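Local coordinates for genome polyprotein (Chicken sicinivirus JSY, PDB 6QWT) that supplies, through its 3Dpol part, the RNA-dependent RNA polymerase that copies the viral RNA genome, at residues Gly28-Thr33 and Asp441-Gln446; Leu224-Val229 and Ala339-Ile344; Asp335-Thr340 and His377-Leu382; Gly415-Val420 and Ser450-Ile455. One frame throughout, in Å; residues are numbered along the deposited sequence.

Contact 1 of 4, residues Gly28-Thr33 and Asp441-Gln446; sequences GAFPVT and DTVQAQ
Ala29 and Phe30, in the N-terminal part of the polymerase that in picornaviral relatives belongs to the fingers, lie against Thr442, Val443 and Gln446 of the thumb helix 433-449. A fingers-to-thumb bridge of this kind is characteristic of the closed right hand of picornaviral polymerases. The contact is mostly apolar. The Phe30 ring provides one half of it. Its CG is anti to the carbonyl carbon and beside the backbone N (chi1 -56°), and the ring then reaches the helix with CE1, CZ and CE2. Thr442 CG2 sits over one face of the ring in a CH-pi contact, 4.2 Å from the centroid and displaced toward the rim at CE1 and CZ. Val443 CG2 comes to the edge of the ring instead, 3.9 Å from Phe30 CE2. The same methyl of Thr442 also touches the backbone of the loop, with CG2 3.5 Å from Ala29 O. Thr442 OG1 faces another way and is bonded to Lys438 O, inside its own helix. One turn further along, Gln446 receives Ala29: the two CB atoms are 3.9 Å apart. Gln446 CG, anti to its backbone N (chi1 -170°), rests 3.5 Å from Ala29 N. Beyond the contact the loop is tied to helix 402-408, where the side chain of Gln407 bonds to Pro31 O and Thr33 N, and Glu403 bonds to Thr33 OG1. Val443 also packs on Val409 and Phe456, in the loops after helix 402-408 and before helix 459-469.

Contact 2 of 4, residues Leu224-Val229 and Ala339-Ile344; sequences LDYSEV and ATVPSI
The methyl of Ala339 is the bump here, and Tyr226, Glu228 and Val229 form the hollow. Ala339 CB lies over one face of the Tyr226 ring, toward its CG end, in a CH-pi contact 3.8 Å from the centroid. On its other flanks the same methyl meets Glu228 O at 3.4 Å and, more loosely, Val229 CG2. Tyr226 CG stands beside the backbone N (chi1 -50°). Val341 makes a second bump: its CG2 comes obliquely to Tyr226 CD2, at 3.5 Å. Past Ala339, two waters link the backbones. Water 1 donates to Glu228 O (2.8 Å) and accepts from Thr340 N (2.9 Å) and, more distantly, from Ser343 OG. Water 2 accepts from Glu228 N (3.2 Å) and donates to Thr340 O (3.1 Å). Ser343 OG also bonds to Trp230 NE1, and Glu228 OE1 to Thr373 OG1. Thr340 OG1 donates to Pro342 O and accepts from Ile344 N, which ties the turn around the cis peptide before Pro342. The chemistry implies a wetted end of the palm sheet: an apolar methyl contact on one side, and water in place of direct backbone bonds on the other.

Contact 3 of 4, residues Asp335-Thr340 and His377-Leu382; sequences DVLYAT and HDVTFL
Leu337 points from strand 335-340 toward Val379 and Phe381 and lies against both. Chi1 (-59°) puts its CG anti to the carbonyl carbon, and chi2 (-179°) sets the methyls. CD2 meets Val379 CG1 at 3.5 Å and also lies near Thr380 O. CD1 rests on Phe381 CB, at 3.8 Å. The branch carbon CG comes obliquely to the Phe381 ring, 3.7 Å from CD1 of that ring. Phe381 has CG anti to its backbone N (chi1 -172°). The ring reaches back to the strand, so that CE1 arrives 3.8 Å from Asp335 O, and the backbone at Asp335 C and Val336 N lies at the ring edge, in its plane. Leu382 follows with positive phi, and its CG lies over the centre of one face of the same ring. Asp335 belongs to the YGDD signature of motif C in the polymerase palm, and Phe381 and Leu382 begin the FLKR sequence of motif E, so the contact joins these two family motifs beside what is, by its motifs, the active site. Asp335 OD1 lies close to Asp233 OD2 of motif A. Asp335 CB touches Phe381 CE1 at 3.9 Å. Asp335 OD2 lies just as far from Leu382 CD2. The backbones do not bond directly. Water 4 bridges them instead, donating to Val336 O and to Thr380 O, each at 2.9 Å. Phe386, from strand 384-388, packs on Leu337, Val379 and Phe381, and Ala231 of strand 230-235 touches Leu337 and Val379.

Contact 4 of 4, residues Gly415-Val420 and Ser450-Ile455; sequences GPFQDV and SGFEPI
Gln418 reads the backbone of Ile455 with both ends of its amide. Ile455 N donates to Gln418 OE1 at 3.0 Å, and the bond is nearly straight (168°). In return Gln418 NE2 donates to Ile455 O at 2.8 Å, a more bent bond that lies in the plane of the Ile455 carbonyl. CG of Gln418 is anti to its backbone N, and the bend at chi2 (59°) turns CD toward Ile455. Each polar atom of the amide has a second partner. Water 5 donates to Gln418 OE1 (2.8 Å) and to Glu453 O (2.7 Å), while NE2 also bonds to Thr422 OG1, one turn further along its helix. The amide is thus fully engaged, and its rotation is probably fixed. Beside this polar grip lies an aromatic pair. The edge of the Phe417 ring points at the face of Phe452 in a T-shaped stack, with centroids 5.3 Å apart and planes at 64°. Phe417 CD2 is the atom over that face, 3.6 Å from Phe452 CE1. Phe452 CZ then reaches the backbone, near Gln418 N. Gly451, with positive phi, ends helix 433-449 in a Schellman motif, and the chain then turns past the start of helix 417-428. Pro25 touches both phenylalanines. Cys447 of helix 433-449 packs on Phe417 and Pro454, and Ile421 of helix 417-428 on Phe452 and Pro454, so the loop closes over the junction of these two thumb helices.

The four contacts form two pairs. Contacts 2 and 3 share Ala339 and Thr340 of strand 335-340, and their centres are 11 Å apart. Tyr338 OH probably bonds to Ile344 O, at 2.8 Å, which ties them further. Contact 3 holds the motif C end of the strand, beside the active site as in related polymerases, and contact 2 the far end. Contacts 1 and 4 lie at the thumb, contact 1 where the N-terminal loop probably meets it. Their centres are 13 Å apart, and they meet by packing of Gln444 NE2 on Pro454 O. They use helix 433-449 and the loop that leaves it. The pairs do not touch: contacts 1 and 3 have centres 31 Å apart and nearest atoms about 16 Å apart.

Contact 1 of 4, residues Gly28-Thr33 and Asp441-Gln446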
loop_
_atom_site.group_PDB
_atom_site.type_symbol
_atom_site.label_atom_id
_atom_site.label_comp_id
_atom_site.label_asym_id
_atom_site.label_seq_id
_atom_site.Cartn_x
_atom_site.Cartn_y
_atom_site.Cartn_z
ATOM N N GLY A 28 -3.655 -29.413 4.560
ATOM C CA GLY A 28 -3.498 -30.256 3.391
ATOM C C GLY A 28 -4.477 -30.038 2.254
ATOM O O GLY A 28 -4.422 -30.781 1.267
ATOM N N ALA A 29 -5.353 -29.030 2.343
ATOM C CA ALA A 29 -6.515 -28.947 1.456
ATOM C C ALA A 29 -6.122 -28.769 -0.007
ATOM O O ALA A 29 -6.711 -29.401 -0.892
ATOM C CB ALA A 29 -7.429 -27.806 1.904
ATOM N N PHE A 30 -5.151 -27.910 -0.288
ATOM C CA PHE A 30 -4.728 -27.599 -1.643
ATOM C C PHE A 30 -3.232 -27.831 -1.784
ATOM O O PHE A 30 -2.502 -27.846 -0.786
ATOM C CB PHE A 30 -5.062 -26.142 -2.004
ATOM C CG PHE A 30 -6.515 -25.801 -1.845
ATOM C CD1 PHE A 30 -7.407 -26.012 -2.885
ATOM C CD2 PHE A 30 -6.990 -25.276 -0.654
ATOM C CE1 PHE A 30 -8.747 -25.703 -2.739
ATOM C CE2 PHE A 30 -8.329 -24.965 -0.503
ATOM C CZ PHE A 30 -9.208 -25.180 -1.547
ATOM N N PRO A 31 -2.747 -28.038 -3.008
ATOM C CA PRO A 31 -1.294 -28.106 -3.222
ATOM C C PRO A 31 -0.611 -26.840 -2.722
ATOM O O PRO A 31 -1.009 -25.723 -3.061
ATOM C CB PRO A 31 -1.166 -28.263 -4.741
ATOM C CG PRO A 31 -2.452 -28.909 -5.157
ATOM C CD PRO A 31 -3.504 -28.355 -4.233
ATOM N N VAL A 32 0.421 -27.023 -1.903
ATOM C CA VAL A 32 1.093 -25.904 -1.250
ATOM C C VAL A 32 1.995 -25.213 -2.268
ATOM O O VAL A 32 3.035 -25.750 -2.656
ATOM C CB VAL A 32 1.887 -26.369 -0.024
ATOM C CG1 VAL A 32 2.684 -25.213 0.570
ATOM C CG2 VAL A 32 0.946 -26.961 1.016
ATOM N N THR A 33 1.594 -24.019 -2.706
ATOM C CA THR A 33 2.406 -23.185 -3.580
ATOM C C THR A 33 2.973 -21.969 -2.866
ATOM O O THR A 33 3.687 -21.177 -3.490
ATOM C CB THR A 33 1.593 -22.725 -4.799
ATOM O OG1 THR A 33 0.636 -21.741 -4.392
ATOM C CG2 THR A 33 0.865 -23.898 -5.437
ATOM N N ASP A 441 -16.141 -26.866 0.520
ATOM C CA ASP A 441 -16.172 -28.313 0.701
ATOM C C ASP A 441 -14.767 -28.889 0.843
ATOM O O ASP A 441 -14.538 -29.780 1.669
ATOM C CB ASP A 441 -16.909 -28.971 -0.468
ATOM C CG ASP A 441 -18.406 -28.720 -0.431
ATOM O OD1 ASP A 441 -18.914 -28.279 0.624
ATOM O OD2 ASP A 441 -19.079 -28.958 -1.458
ATOM N N THR A 442 -13.814 -28.392 0.052
ATOM C CA THR A 442 -12.444 -28.889 0.149
ATOM C C THR A 442 -11.818 -28.522 1.489
ATOM O O THR A 442 -11.120 -29.339 2.101
ATOM C CB THR A 442 -11.605 -28.343 -1.005
ATOM O OG1 THR A 442 -12.222 -28.688 -2.248
ATOM C CG2 THR A 442 -10.196 -28.924 -0.968
ATOM N N VAL A 443 -12.064 -27.301 1.964
ATOM C CA VAL A 443 -11.522 -26.877 3.249
ATOM C C VAL A 443 -12.151 -27.676 4.384
ATOM O O VAL A 443 -11.469 -28.061 5.341
ATOM C CB VAL A 443 -11.727 -25.362 3.426
ATOM C CG1 VAL A 443 -11.500 -24.947 4.874
ATOM C CG2 VAL A 443 -10.806 -24.592 2.485
ATOM N N GLN A 444 -13.454 -27.954 4.287
ATOM C CA GLN A 444 -14.141 -28.667 5.360
ATOM C C GLN A 444 -13.643 -30.103 5.487
ATOM O O GLN A 444 -13.491 -30.617 6.602
ATOM C CB GLN A 444 -15.649 -28.645 5.122
ATOM C CG GLN A 444 -16.435 -29.535 6.068
ATOM C CD GLN A 444 -17.747 -28.912 6.483
ATOM O OE1 GLN A 444 -18.594 -28.611 5.643
ATOM N NE2 GLN A 444 -17.922 -28.708 7.783
ATOM N N ALA A 445 -13.384 -30.767 4.361
ATOM C CA ALA A 445 -12.926 -32.152 4.418
ATOM C C ALA A 445 -11.558 -32.250 5.079
ATOM O O ALA A 445 -11.310 -33.160 5.878
ATOM C CB ALA A 445 -12.897 -32.757 3.015
ATOM N N GLN A 446 -10.660 -31.312 4.770
ATOM C CA GLN A 446 -9.343 -31.320 5.399
ATOM C C GLN A 446 -9.439 -30.983 6.882
ATOM O O GLN A 446 -8.772 -31.614 7.710
ATOM C CB GLN A 446 -8.413 -30.342 4.684
ATOM C CG GLN A 446 -6.959 -30.457 5.105
ATOM C CD GLN A 446 -6.351 -31.794 4.726
ATOM O OE1 GLN A 446 -6.348 -32.179 3.556
ATOM N NE2 GLN A 446 -5.834 -32.511 5.718
#

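Contact 2 of 4, residues Leu224-Val229 and Ala339-Ile344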
loop_
_atom_site.group_PDB
_atom_site.type_symbol
_atom_site.label_atom_id
_atom_site.label_comp_id
_atom_site.label_asym_id
_atom_site.label_seq_id
_atom_site.Cartn_x
_atom_site.Cartn_y
_atom_site.Cartn_z
ATOM N N LEU A 224 -14.541 3.096 -19.194
ATOM C CA LEU A 224 -15.416 2.665 -20.275
ATOM C C LEU A 224 -15.214 3.432 -21.575
ATOM O O LEU A 224 -15.477 2.875 -22.646
ATOM C CB LEU A 224 -16.879 2.743 -19.829
ATOM C CG LEU A 224 -17.459 1.411 -19.322
ATOM C CD1 LEU A 224 -18.871 1.598 -18.783
ATOM C CD2 LEU A 224 -17.455 0.366 -20.445
ATOM N N ASP A 225 -14.705 4.670 -21.523
ATOM C CA ASP A 225 -14.378 5.359 -22.770
ATOM C C ASP A 225 -13.191 4.738 -23.502
ATOM O O ASP A 225 -12.849 5.205 -24.595
ATOM C CB ASP A 225 -14.082 6.834 -22.500
ATOM C CG ASP A 225 -15.337 7.658 -22.304
ATOM O OD1 ASP A 225 -16.438 7.134 -22.567
ATOM O OD2 ASP A 225 -15.226 8.828 -21.873
ATOM N N TYR A 226 -12.566 3.704 -22.944
ATOM C CA TYR A 226 -11.318 3.160 -23.460
ATOM C C TYR A 226 -11.526 1.720 -23.902
ATOM O O TYR A 226 -12.088 0.913 -23.156
ATOM C CB TYR A 226 -10.218 3.239 -22.398
ATOM C CG TYR A 226 -10.088 4.612 -21.771
ATOM C CD1 TYR A 226 -10.885 4.986 -20.697
ATOM C CD2 TYR A 226 -9.172 5.534 -22.260
ATOM C CE1 TYR A 226 -10.775 6.240 -20.129
ATOM C CE2 TYR A 226 -9.055 6.789 -21.697
ATOM C CZ TYR A 226 -9.858 7.138 -20.633
ATOM O OH TYR A 226 -9.743 8.390 -20.069
ATOM N N SER A 227 -11.070 1.405 -25.116
ATOM C CA SER A 227 -11.128 0.031 -25.598
ATOM C C SER A 227 -10.043 -0.833 -24.972
ATOM O O SER A 227 -10.214 -2.053 -24.859
ATOM C CB SER A 227 -10.999 -0.003 -27.120
ATOM O OG SER A 227 -9.749 0.526 -27.527
ATOM N N GLU A 228 -8.930 -0.231 -24.566
ATOM C CA GLU A 228 -7.813 -0.956 -23.985
ATOM C C GLU A 228 -7.484 -0.382 -22.615
ATOM O O GLU A 228 -7.344 0.836 -22.463
ATOM C CB GLU A 228 -6.587 -0.907 -24.902
ATOM C CG GLU A 228 -6.592 -1.991 -25.974
ATOM C CD GLU A 228 -5.393 -1.911 -26.896
ATOM O OE1 GLU A 228 -4.636 -2.900 -26.974
ATOM O OE2 GLU A 228 -5.211 -0.860 -27.546
ATOM N N VAL A 229 -7.380 -1.262 -21.624
ATOM C CA VAL A 229 -6.989 -0.907 -20.267
ATOM C C VAL A 229 -5.798 -1.776 -19.893
ATOM O O VAL A 229 -5.806 -2.984 -20.157
ATOM C CB VAL A 229 -8.146 -1.094 -19.268
ATOM C CG1 VAL A 229 -7.736 -0.646 -17.871
ATOM C CG2 VAL A 229 -9.380 -0.327 -19.732
ATOM N N ALA A 339 -5.288 3.833 -18.915
ATOM C CA ALA A 339 -5.860 3.750 -20.246
ATOM C C ALA A 339 -5.716 5.111 -20.907
ATOM O O ALA A 339 -5.932 6.142 -20.264
ATOM C CB ALA A 339 -7.330 3.325 -20.190
ATOM N N THR A 340 -5.338 5.104 -22.183
ATOM C CA THR A 340 -5.208 6.321 -22.971
ATOM C C THR A 340 -5.875 6.129 -24.326
ATOM O O THR A 340 -6.022 5.005 -24.811
ATOM C CB THR A 340 -3.737 6.716 -23.190
ATOM O OG1 THR A 340 -3.082 5.708 -23.971
ATOM C CG2 THR A 340 -3.009 6.880 -21.862
ATOM N N VAL A 341 -6.283 7.244 -24.926
ATOM C CA VAL A 341 -6.782 7.259 -26.299
ATOM C C VAL A 341 -5.959 8.273 -27.085
ATOM O O VAL A 341 -6.062 9.481 -26.824
ATOM C CB VAL A 341 -8.282 7.594 -26.357
ATOM C CG1 VAL A 341 -8.727 7.729 -27.804
ATOM C CG2 VAL A 341 -9.102 6.530 -25.645
ATOM N N PRO A 342 -5.124 7.845 -28.046
ATOM C CA PRO A 342 -4.888 6.451 -28.444
ATOM C C PRO A 342 -4.141 5.638 -27.387
ATOM O O PRO A 342 -3.502 6.205 -26.501
ATOM C CB PRO A 342 -4.044 6.590 -29.715
ATOM C CG PRO A 342 -3.358 7.905 -29.564
ATOM C CD PRO A 342 -4.351 8.790 -28.873
ATOM N N SER A 343 -4.228 4.315 -27.493
ATOM C CA SER A 343 -3.666 3.438 -26.476
ATOM C C SER A 343 -2.144 3.445 -26.538
ATOM O O SER A 343 -1.554 3.255 -27.605
ATOM C CB SER A 343 -4.198 2.017 -26.658
ATOM O OG SER A 343 -3.626 1.134 -25.711
ATOM N N ILE A 344 -1.511 3.662 -25.389
ATOM C CA ILE A 344 -0.061 3.600 -25.258
ATOM C C ILE A 344 0.294 2.263 -24.623
ATOM O O ILE A 344 -0.159 1.953 -23.515
ATOM C CB ILE A 344 0.482 4.774 -24.428
ATOM C CG1 ILE A 344 0.195 6.100 -25.136
ATOM C CG2 ILE A 344 1.975 4.609 -24.181
ATOM C CD1 ILE A 344 0.753 7.314 -24.428
HETATM O O HOH W 1 -5.198 2.381 -23.250
HETATM O O HOH W 2 -7.814 2.555 -25.606
#

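Contact 3 of 4, residues Asp335-Thr340 and His377-Leu382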
loop_
_atom_site.group_PDB
_atom_site.type_symbol
_atom_site.label_atom_id
_atom_site.label_comp_id
_atom_site.label_asym_id
_atom_site.label_seq_id
_atom_site.Cartn_x
_atom_site.Cartn_y
_atom_site.Cartn_z
ATOM N N ASP A 335 0.683 -0.662 -7.605
ATOM C CA ASP A 335 -0.317 -1.255 -8.480
ATOM C C ASP A 335 -1.004 -0.168 -9.300
ATOM O O ASP A 335 -1.335 0.897 -8.776
ATOM C CB ASP A 335 -1.347 -2.039 -7.669
ATOM C CG ASP A 335 -0.747 -3.246 -6.992
ATOM O OD1 ASP A 335 -0.475 -4.247 -7.687
ATOM O OD2 ASP A 335 -0.539 -3.187 -5.765
ATOM N N VAL A 336 -1.219 -0.444 -10.588
ATOM C CA VAL A 336 -1.608 0.576 -11.555
ATOM C C VAL A 336 -2.575 -0.018 -12.556
ATOM O O VAL A 336 -2.333 -1.089 -13.128
ATOM C CB VAL A 336 -0.407 1.166 -12.323
ATOM C CG1 VAL A 336 -0.942 1.992 -13.507
ATOM C CG2 VAL A 336 0.446 1.979 -11.400
ATOM N N LEU A 337 -3.649 0.722 -12.792
ATOM C CA LEU A 337 -4.401 0.614 -14.027
ATOM C C LEU A 337 -4.299 1.928 -14.789
ATOM O O LEU A 337 -4.345 3.004 -14.188
ATOM C CB LEU A 337 -5.884 0.275 -13.778
ATOM C CG LEU A 337 -6.238 -1.013 -13.034
ATOM C CD1 LEU A 337 -7.759 -1.140 -12.935
ATOM C CD2 LEU A 337 -5.644 -2.208 -13.748
ATOM N N TYR A 338 -4.176 1.854 -16.114
ATOM C CA TYR A 338 -4.191 3.073 -16.915
ATOM C C TYR A 338 -4.804 2.774 -18.274
ATOM O O TYR A 338 -4.842 1.626 -18.727
ATOM C CB TYR A 338 -2.786 3.681 -17.055
ATOM C CG TYR A 338 -1.890 3.036 -18.091
ATOM C CD1 TYR A 338 -1.948 3.426 -19.424
ATOM C CD2 TYR A 338 -0.958 2.068 -17.733
ATOM C CE1 TYR A 338 -1.125 2.854 -20.374
ATOM C CE2 TYR A 338 -0.131 1.493 -18.678
ATOM C CZ TYR A 338 -0.220 1.890 -19.997
ATOM O OH TYR A 338 0.603 1.321 -20.944
ATOM N N ALA A 339 -5.288 3.833 -18.915
ATOM C CA ALA A 339 -5.860 3.750 -20.246
ATOM C C ALA A 339 -5.716 5.111 -20.907
ATOM O O ALA A 339 -5.932 6.142 -20.264
ATOM C CB ALA A 339 -7.330 3.325 -20.190
ATOM N N THR A 340 -5.338 5.104 -22.183
ATOM C CA THR A 340 -5.208 6.321 -22.971
ATOM C C THR A 340 -5.875 6.129 -24.326
ATOM O O THR A 340 -6.022 5.005 -24.811
ATOM C CB THR A 340 -3.737 6.716 -23.190
ATOM O OG1 THR A 340 -3.082 5.708 -23.971
ATOM C CG2 THR A 340 -3.009 6.880 -21.862
ATOM N N HIS A 377 -11.652 -6.473 -18.997
ATOM C CA HIS A 377 -11.997 -7.832 -18.599
ATOM C C HIS A 377 -10.782 -8.729 -18.398
ATOM O O HIS A 377 -10.894 -9.745 -17.705
ATOM C CB HIS A 377 -12.927 -8.465 -19.638
ATOM C CG HIS A 377 -14.131 -7.634 -19.956
ATOM N ND1 HIS A 377 -14.290 -6.983 -21.161
ATOM C CD2 HIS A 377 -15.231 -7.342 -19.222
ATOM C CE1 HIS A 377 -15.435 -6.327 -21.156
ATOM N NE2 HIS A 377 -16.026 -6.528 -19.991
ATOM N N ASP A 378 -9.637 -8.387 -18.988
ATOM C CA ASP A 378 -8.409 -9.151 -18.787
ATOM C C ASP A 378 -7.587 -8.648 -17.611
ATOM O O ASP A 378 -6.714 -9.376 -17.123
ATOM C CB ASP A 378 -7.534 -9.097 -20.041
ATOM C CG ASP A 378 -8.190 -9.740 -21.237
ATOM O OD1 ASP A 378 -8.592 -9.001 -22.160
ATOM O OD2 ASP A 378 -8.303 -10.985 -21.253
ATOM N N VAL A 379 -7.856 -7.442 -17.150
ATOM C CA VAL A 379 -6.980 -6.730 -16.232
ATOM C C VAL A 379 -7.224 -7.196 -14.801
ATOM O O VAL A 379 -8.346 -7.548 -14.417
ATOM C CB VAL A 379 -7.214 -5.213 -16.401
ATOM C CG1 VAL A 379 -7.809 -4.596 -15.145
ATOM C CG2 VAL A 379 -5.941 -4.510 -16.837
ATOM N N THR A 380 -6.154 -7.222 -14.006
ATOM C CA THR A 380 -6.237 -7.468 -12.571
ATOM C C THR A 380 -5.721 -6.247 -11.821
ATOM O O THR A 380 -4.736 -5.625 -12.230
ATOM C CB THR A 380 -5.434 -8.707 -12.146
ATOM O OG1 THR A 380 -4.032 -8.452 -12.301
ATOM C CG2 THR A 380 -5.828 -9.918 -12.979
ATOM N N PHE A 381 -6.399 -5.911 -10.727
ATOM C CA PHE A 381 -6.040 -4.772 -9.888
ATOM C C PHE A 381 -6.189 -5.207 -8.441
ATOM O O PHE A 381 -7.278 -5.623 -8.034
ATOM C CB PHE A 381 -6.928 -3.558 -10.190
ATOM C CG PHE A 381 -6.499 -2.298 -9.491
ATOM C CD1 PHE A 381 -5.187 -1.857 -9.571
ATOM C CD2 PHE A 381 -7.409 -1.551 -8.757
ATOM C CE1 PHE A 381 -4.788 -0.695 -8.931
ATOM C CE2 PHE A 381 -7.018 -0.390 -8.116
ATOM C CZ PHE A 381 -5.705 0.039 -8.203
ATOM N N LEU A 382 -5.103 -5.117 -7.673
ATOM C CA LEU A 382 -5.060 -5.647 -6.310
ATOM C C LEU A 382 -5.455 -7.124 -6.298
ATOM O O LEU A 382 -6.270 -7.574 -5.489
ATOM C CB LEU A 382 -5.949 -4.829 -5.371
ATOM C CG LEU A 382 -5.658 -3.328 -5.281
ATOM C CD1 LEU A 382 -6.761 -2.609 -4.512
ATOM C CD2 LEU A 382 -4.299 -3.080 -4.640
HETATM O O HOH W 3 -2.458 -4.684 -9.013
HETATM O O HOH W 4 -2.786 -3.526 -11.659
#

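Contact 4 of 4, residues Gly415-Val420 and Ser450-Ile455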
loop_
_atom_site.group_PDB
_atom_site.type_symbol
_atom_site.label_atom_id
_atom_site.label_comp_id
_atom_site.label_asym_id
_atom_site.label_seq_id
_atom_site.Cartn_x
_atom_site.Cartn_y
_atom_site.Cartn_z
ATOM N N GLY A 415 -4.756 -17.065 16.236
ATOM C CA GLY A 415 -6.055 -16.709 16.754
ATOM C C GLY A 415 -7.038 -17.848 16.583
ATOM O O GLY A 415 -6.670 -18.961 16.192
ATOM N N PRO A 416 -8.311 -17.601 16.888
ATOM C CA PRO A 416 -9.346 -18.598 16.573
ATOM C C PRO A 416 -9.415 -18.818 15.070
ATOM O O PRO A 416 -9.619 -17.879 14.297
ATOM C CB PRO A 416 -10.631 -17.964 17.120
ATOM C CG PRO A 416 -10.166 -16.937 18.111
ATOM C CD PRO A 416 -8.865 -16.424 17.577
ATOM N N PHE A 417 -9.228 -20.074 14.655
ATOM C CA PHE A 417 -9.118 -20.368 13.230
ATOM C C PHE A 417 -10.390 -19.999 12.476
ATOM O O PHE A 417 -10.331 -19.691 11.281
ATOM C CB PHE A 417 -8.778 -21.843 13.020
ATOM C CG PHE A 417 -8.579 -22.218 11.579
ATOM C CD1 PHE A 417 -7.763 -21.459 10.759
ATOM C CD2 PHE A 417 -9.209 -23.331 11.044
ATOM C CE1 PHE A 417 -7.577 -21.799 9.428
ATOM C CE2 PHE A 417 -9.022 -23.679 9.717
ATOM C CZ PHE A 417 -8.206 -22.910 8.909
ATOM N N GLN A 418 -11.541 -20.016 13.155
ATOM C CA GLN A 418 -12.789 -19.635 12.497
ATOM C C GLN A 418 -12.735 -18.200 11.991
ATOM O O GLN A 418 -13.365 -17.877 10.978
ATOM C CB GLN A 418 -13.966 -19.829 13.456
ATOM C CG GLN A 418 -15.318 -19.383 12.912
ATOM C CD GLN A 418 -15.710 -20.113 11.640
ATOM O OE1 GLN A 418 -15.724 -21.343 11.594
ATOM N NE2 GLN A 418 -16.033 -19.352 10.597
ATOM N N ASP A 419 -11.975 -17.332 12.665
ATOM C CA ASP A 419 -11.810 -15.966 12.178
ATOM C C ASP A 419 -11.074 -15.929 10.844
ATOM O O ASP A 419 -11.353 -15.060 10.009
ATOM C CB ASP A 419 -11.070 -15.121 13.214
ATOM C CG ASP A 419 -11.869 -14.932 14.491
ATOM O OD1 ASP A 419 -11.415 -14.172 15.374
ATOM O OD2 ASP A 419 -12.951 -15.546 14.612
ATOM N N VAL A 420 -10.139 -16.857 10.623
ATOM C CA VAL A 420 -9.459 -16.936 9.334
ATOM C C VAL A 420 -10.433 -17.375 8.246
ATOM O O VAL A 420 -10.445 -16.818 7.140
ATOM C CB VAL A 420 -8.248 -17.881 9.430
ATOM C CG1 VAL A 420 -7.640 -18.123 8.050
ATOM C CG2 VAL A 420 -7.211 -17.316 10.389
ATOM N N SER A 450 -8.447 -32.898 10.935
ATOM C CA SER A 450 -7.663 -32.232 11.965
ATOM C C SER A 450 -8.461 -31.951 13.230
ATOM O O SER A 450 -7.929 -31.329 14.156
ATOM C CB SER A 450 -7.085 -30.921 11.417
ATOM O OG SER A 450 -6.457 -31.129 10.162
ATOM N N GLY A 451 -9.717 -32.386 13.294
ATOM C CA GLY A 451 -10.524 -32.167 14.477
ATOM C C GLY A 451 -11.153 -30.799 14.584
ATOM O O GLY A 451 -11.492 -30.374 15.693
ATOM N N PHE A 452 -11.325 -30.095 13.468
ATOM C CA PHE A 452 -11.921 -28.767 13.469
ATOM C C PHE A 452 -13.146 -28.749 12.565
ATOM O O PHE A 452 -13.117 -29.286 11.453
ATOM C CB PHE A 452 -10.915 -27.704 13.013
ATOM C CG PHE A 452 -11.407 -26.296 13.186
ATOM C CD1 PHE A 452 -11.985 -25.613 12.128
ATOM C CD2 PHE A 452 -11.300 -25.655 14.409
ATOM C CE1 PHE A 452 -12.443 -24.319 12.283
ATOM C CE2 PHE A 452 -11.757 -24.359 14.571
ATOM C CZ PHE A 452 -12.329 -23.691 13.507
ATOM N N GLU A 453 -14.218 -28.123 13.046
ATOM C CA GLU A 453 -15.464 -27.998 12.296
ATOM C C GLU A 453 -15.639 -26.553 11.843
ATOM O O GLU A 453 -16.102 -25.707 12.625
ATOM C CB GLU A 453 -16.655 -28.443 13.149
ATOM C CG GLU A 453 -18.016 -28.146 12.530
ATOM C CD GLU A 453 -19.075 -29.160 12.913
ATOM O OE1 GLU A 453 -19.899 -29.520 12.046
ATOM O OE2 GLU A 453 -19.088 -29.592 14.086
ATOM N N PRO A 454 -15.271 -26.211 10.613
ATOM C CA PRO A 454 -15.464 -24.839 10.138
ATOM C C PRO A 454 -16.919 -24.557 9.804
ATOM O O PRO A 454 -17.664 -25.433 9.358
ATOM C CB PRO A 454 -14.594 -24.778 8.879
ATOM C CG PRO A 454 -14.569 -26.185 8.390
ATOM C CD PRO A 454 -14.589 -27.054 9.616
ATOM N N ILE A 455 -17.316 -23.309 10.032
ATOM C CA ILE A 455 -18.639 -22.807 9.676
ATOM C C ILE A 455 -18.443 -21.708 8.642
ATOM O O ILE A 455 -17.749 -20.718 8.908
ATOM C CB ILE A 455 -19.405 -22.279 10.900
ATOM C CG1 ILE A 455 -19.617 -23.396 11.929
ATOM C CG2 ILE A 455 -20.729 -21.669 10.476
ATOM C CD1 ILE A 455 -20.650 -24.426 11.524
HETATM O O HOH W 5 -16.203 -23.168 13.675
#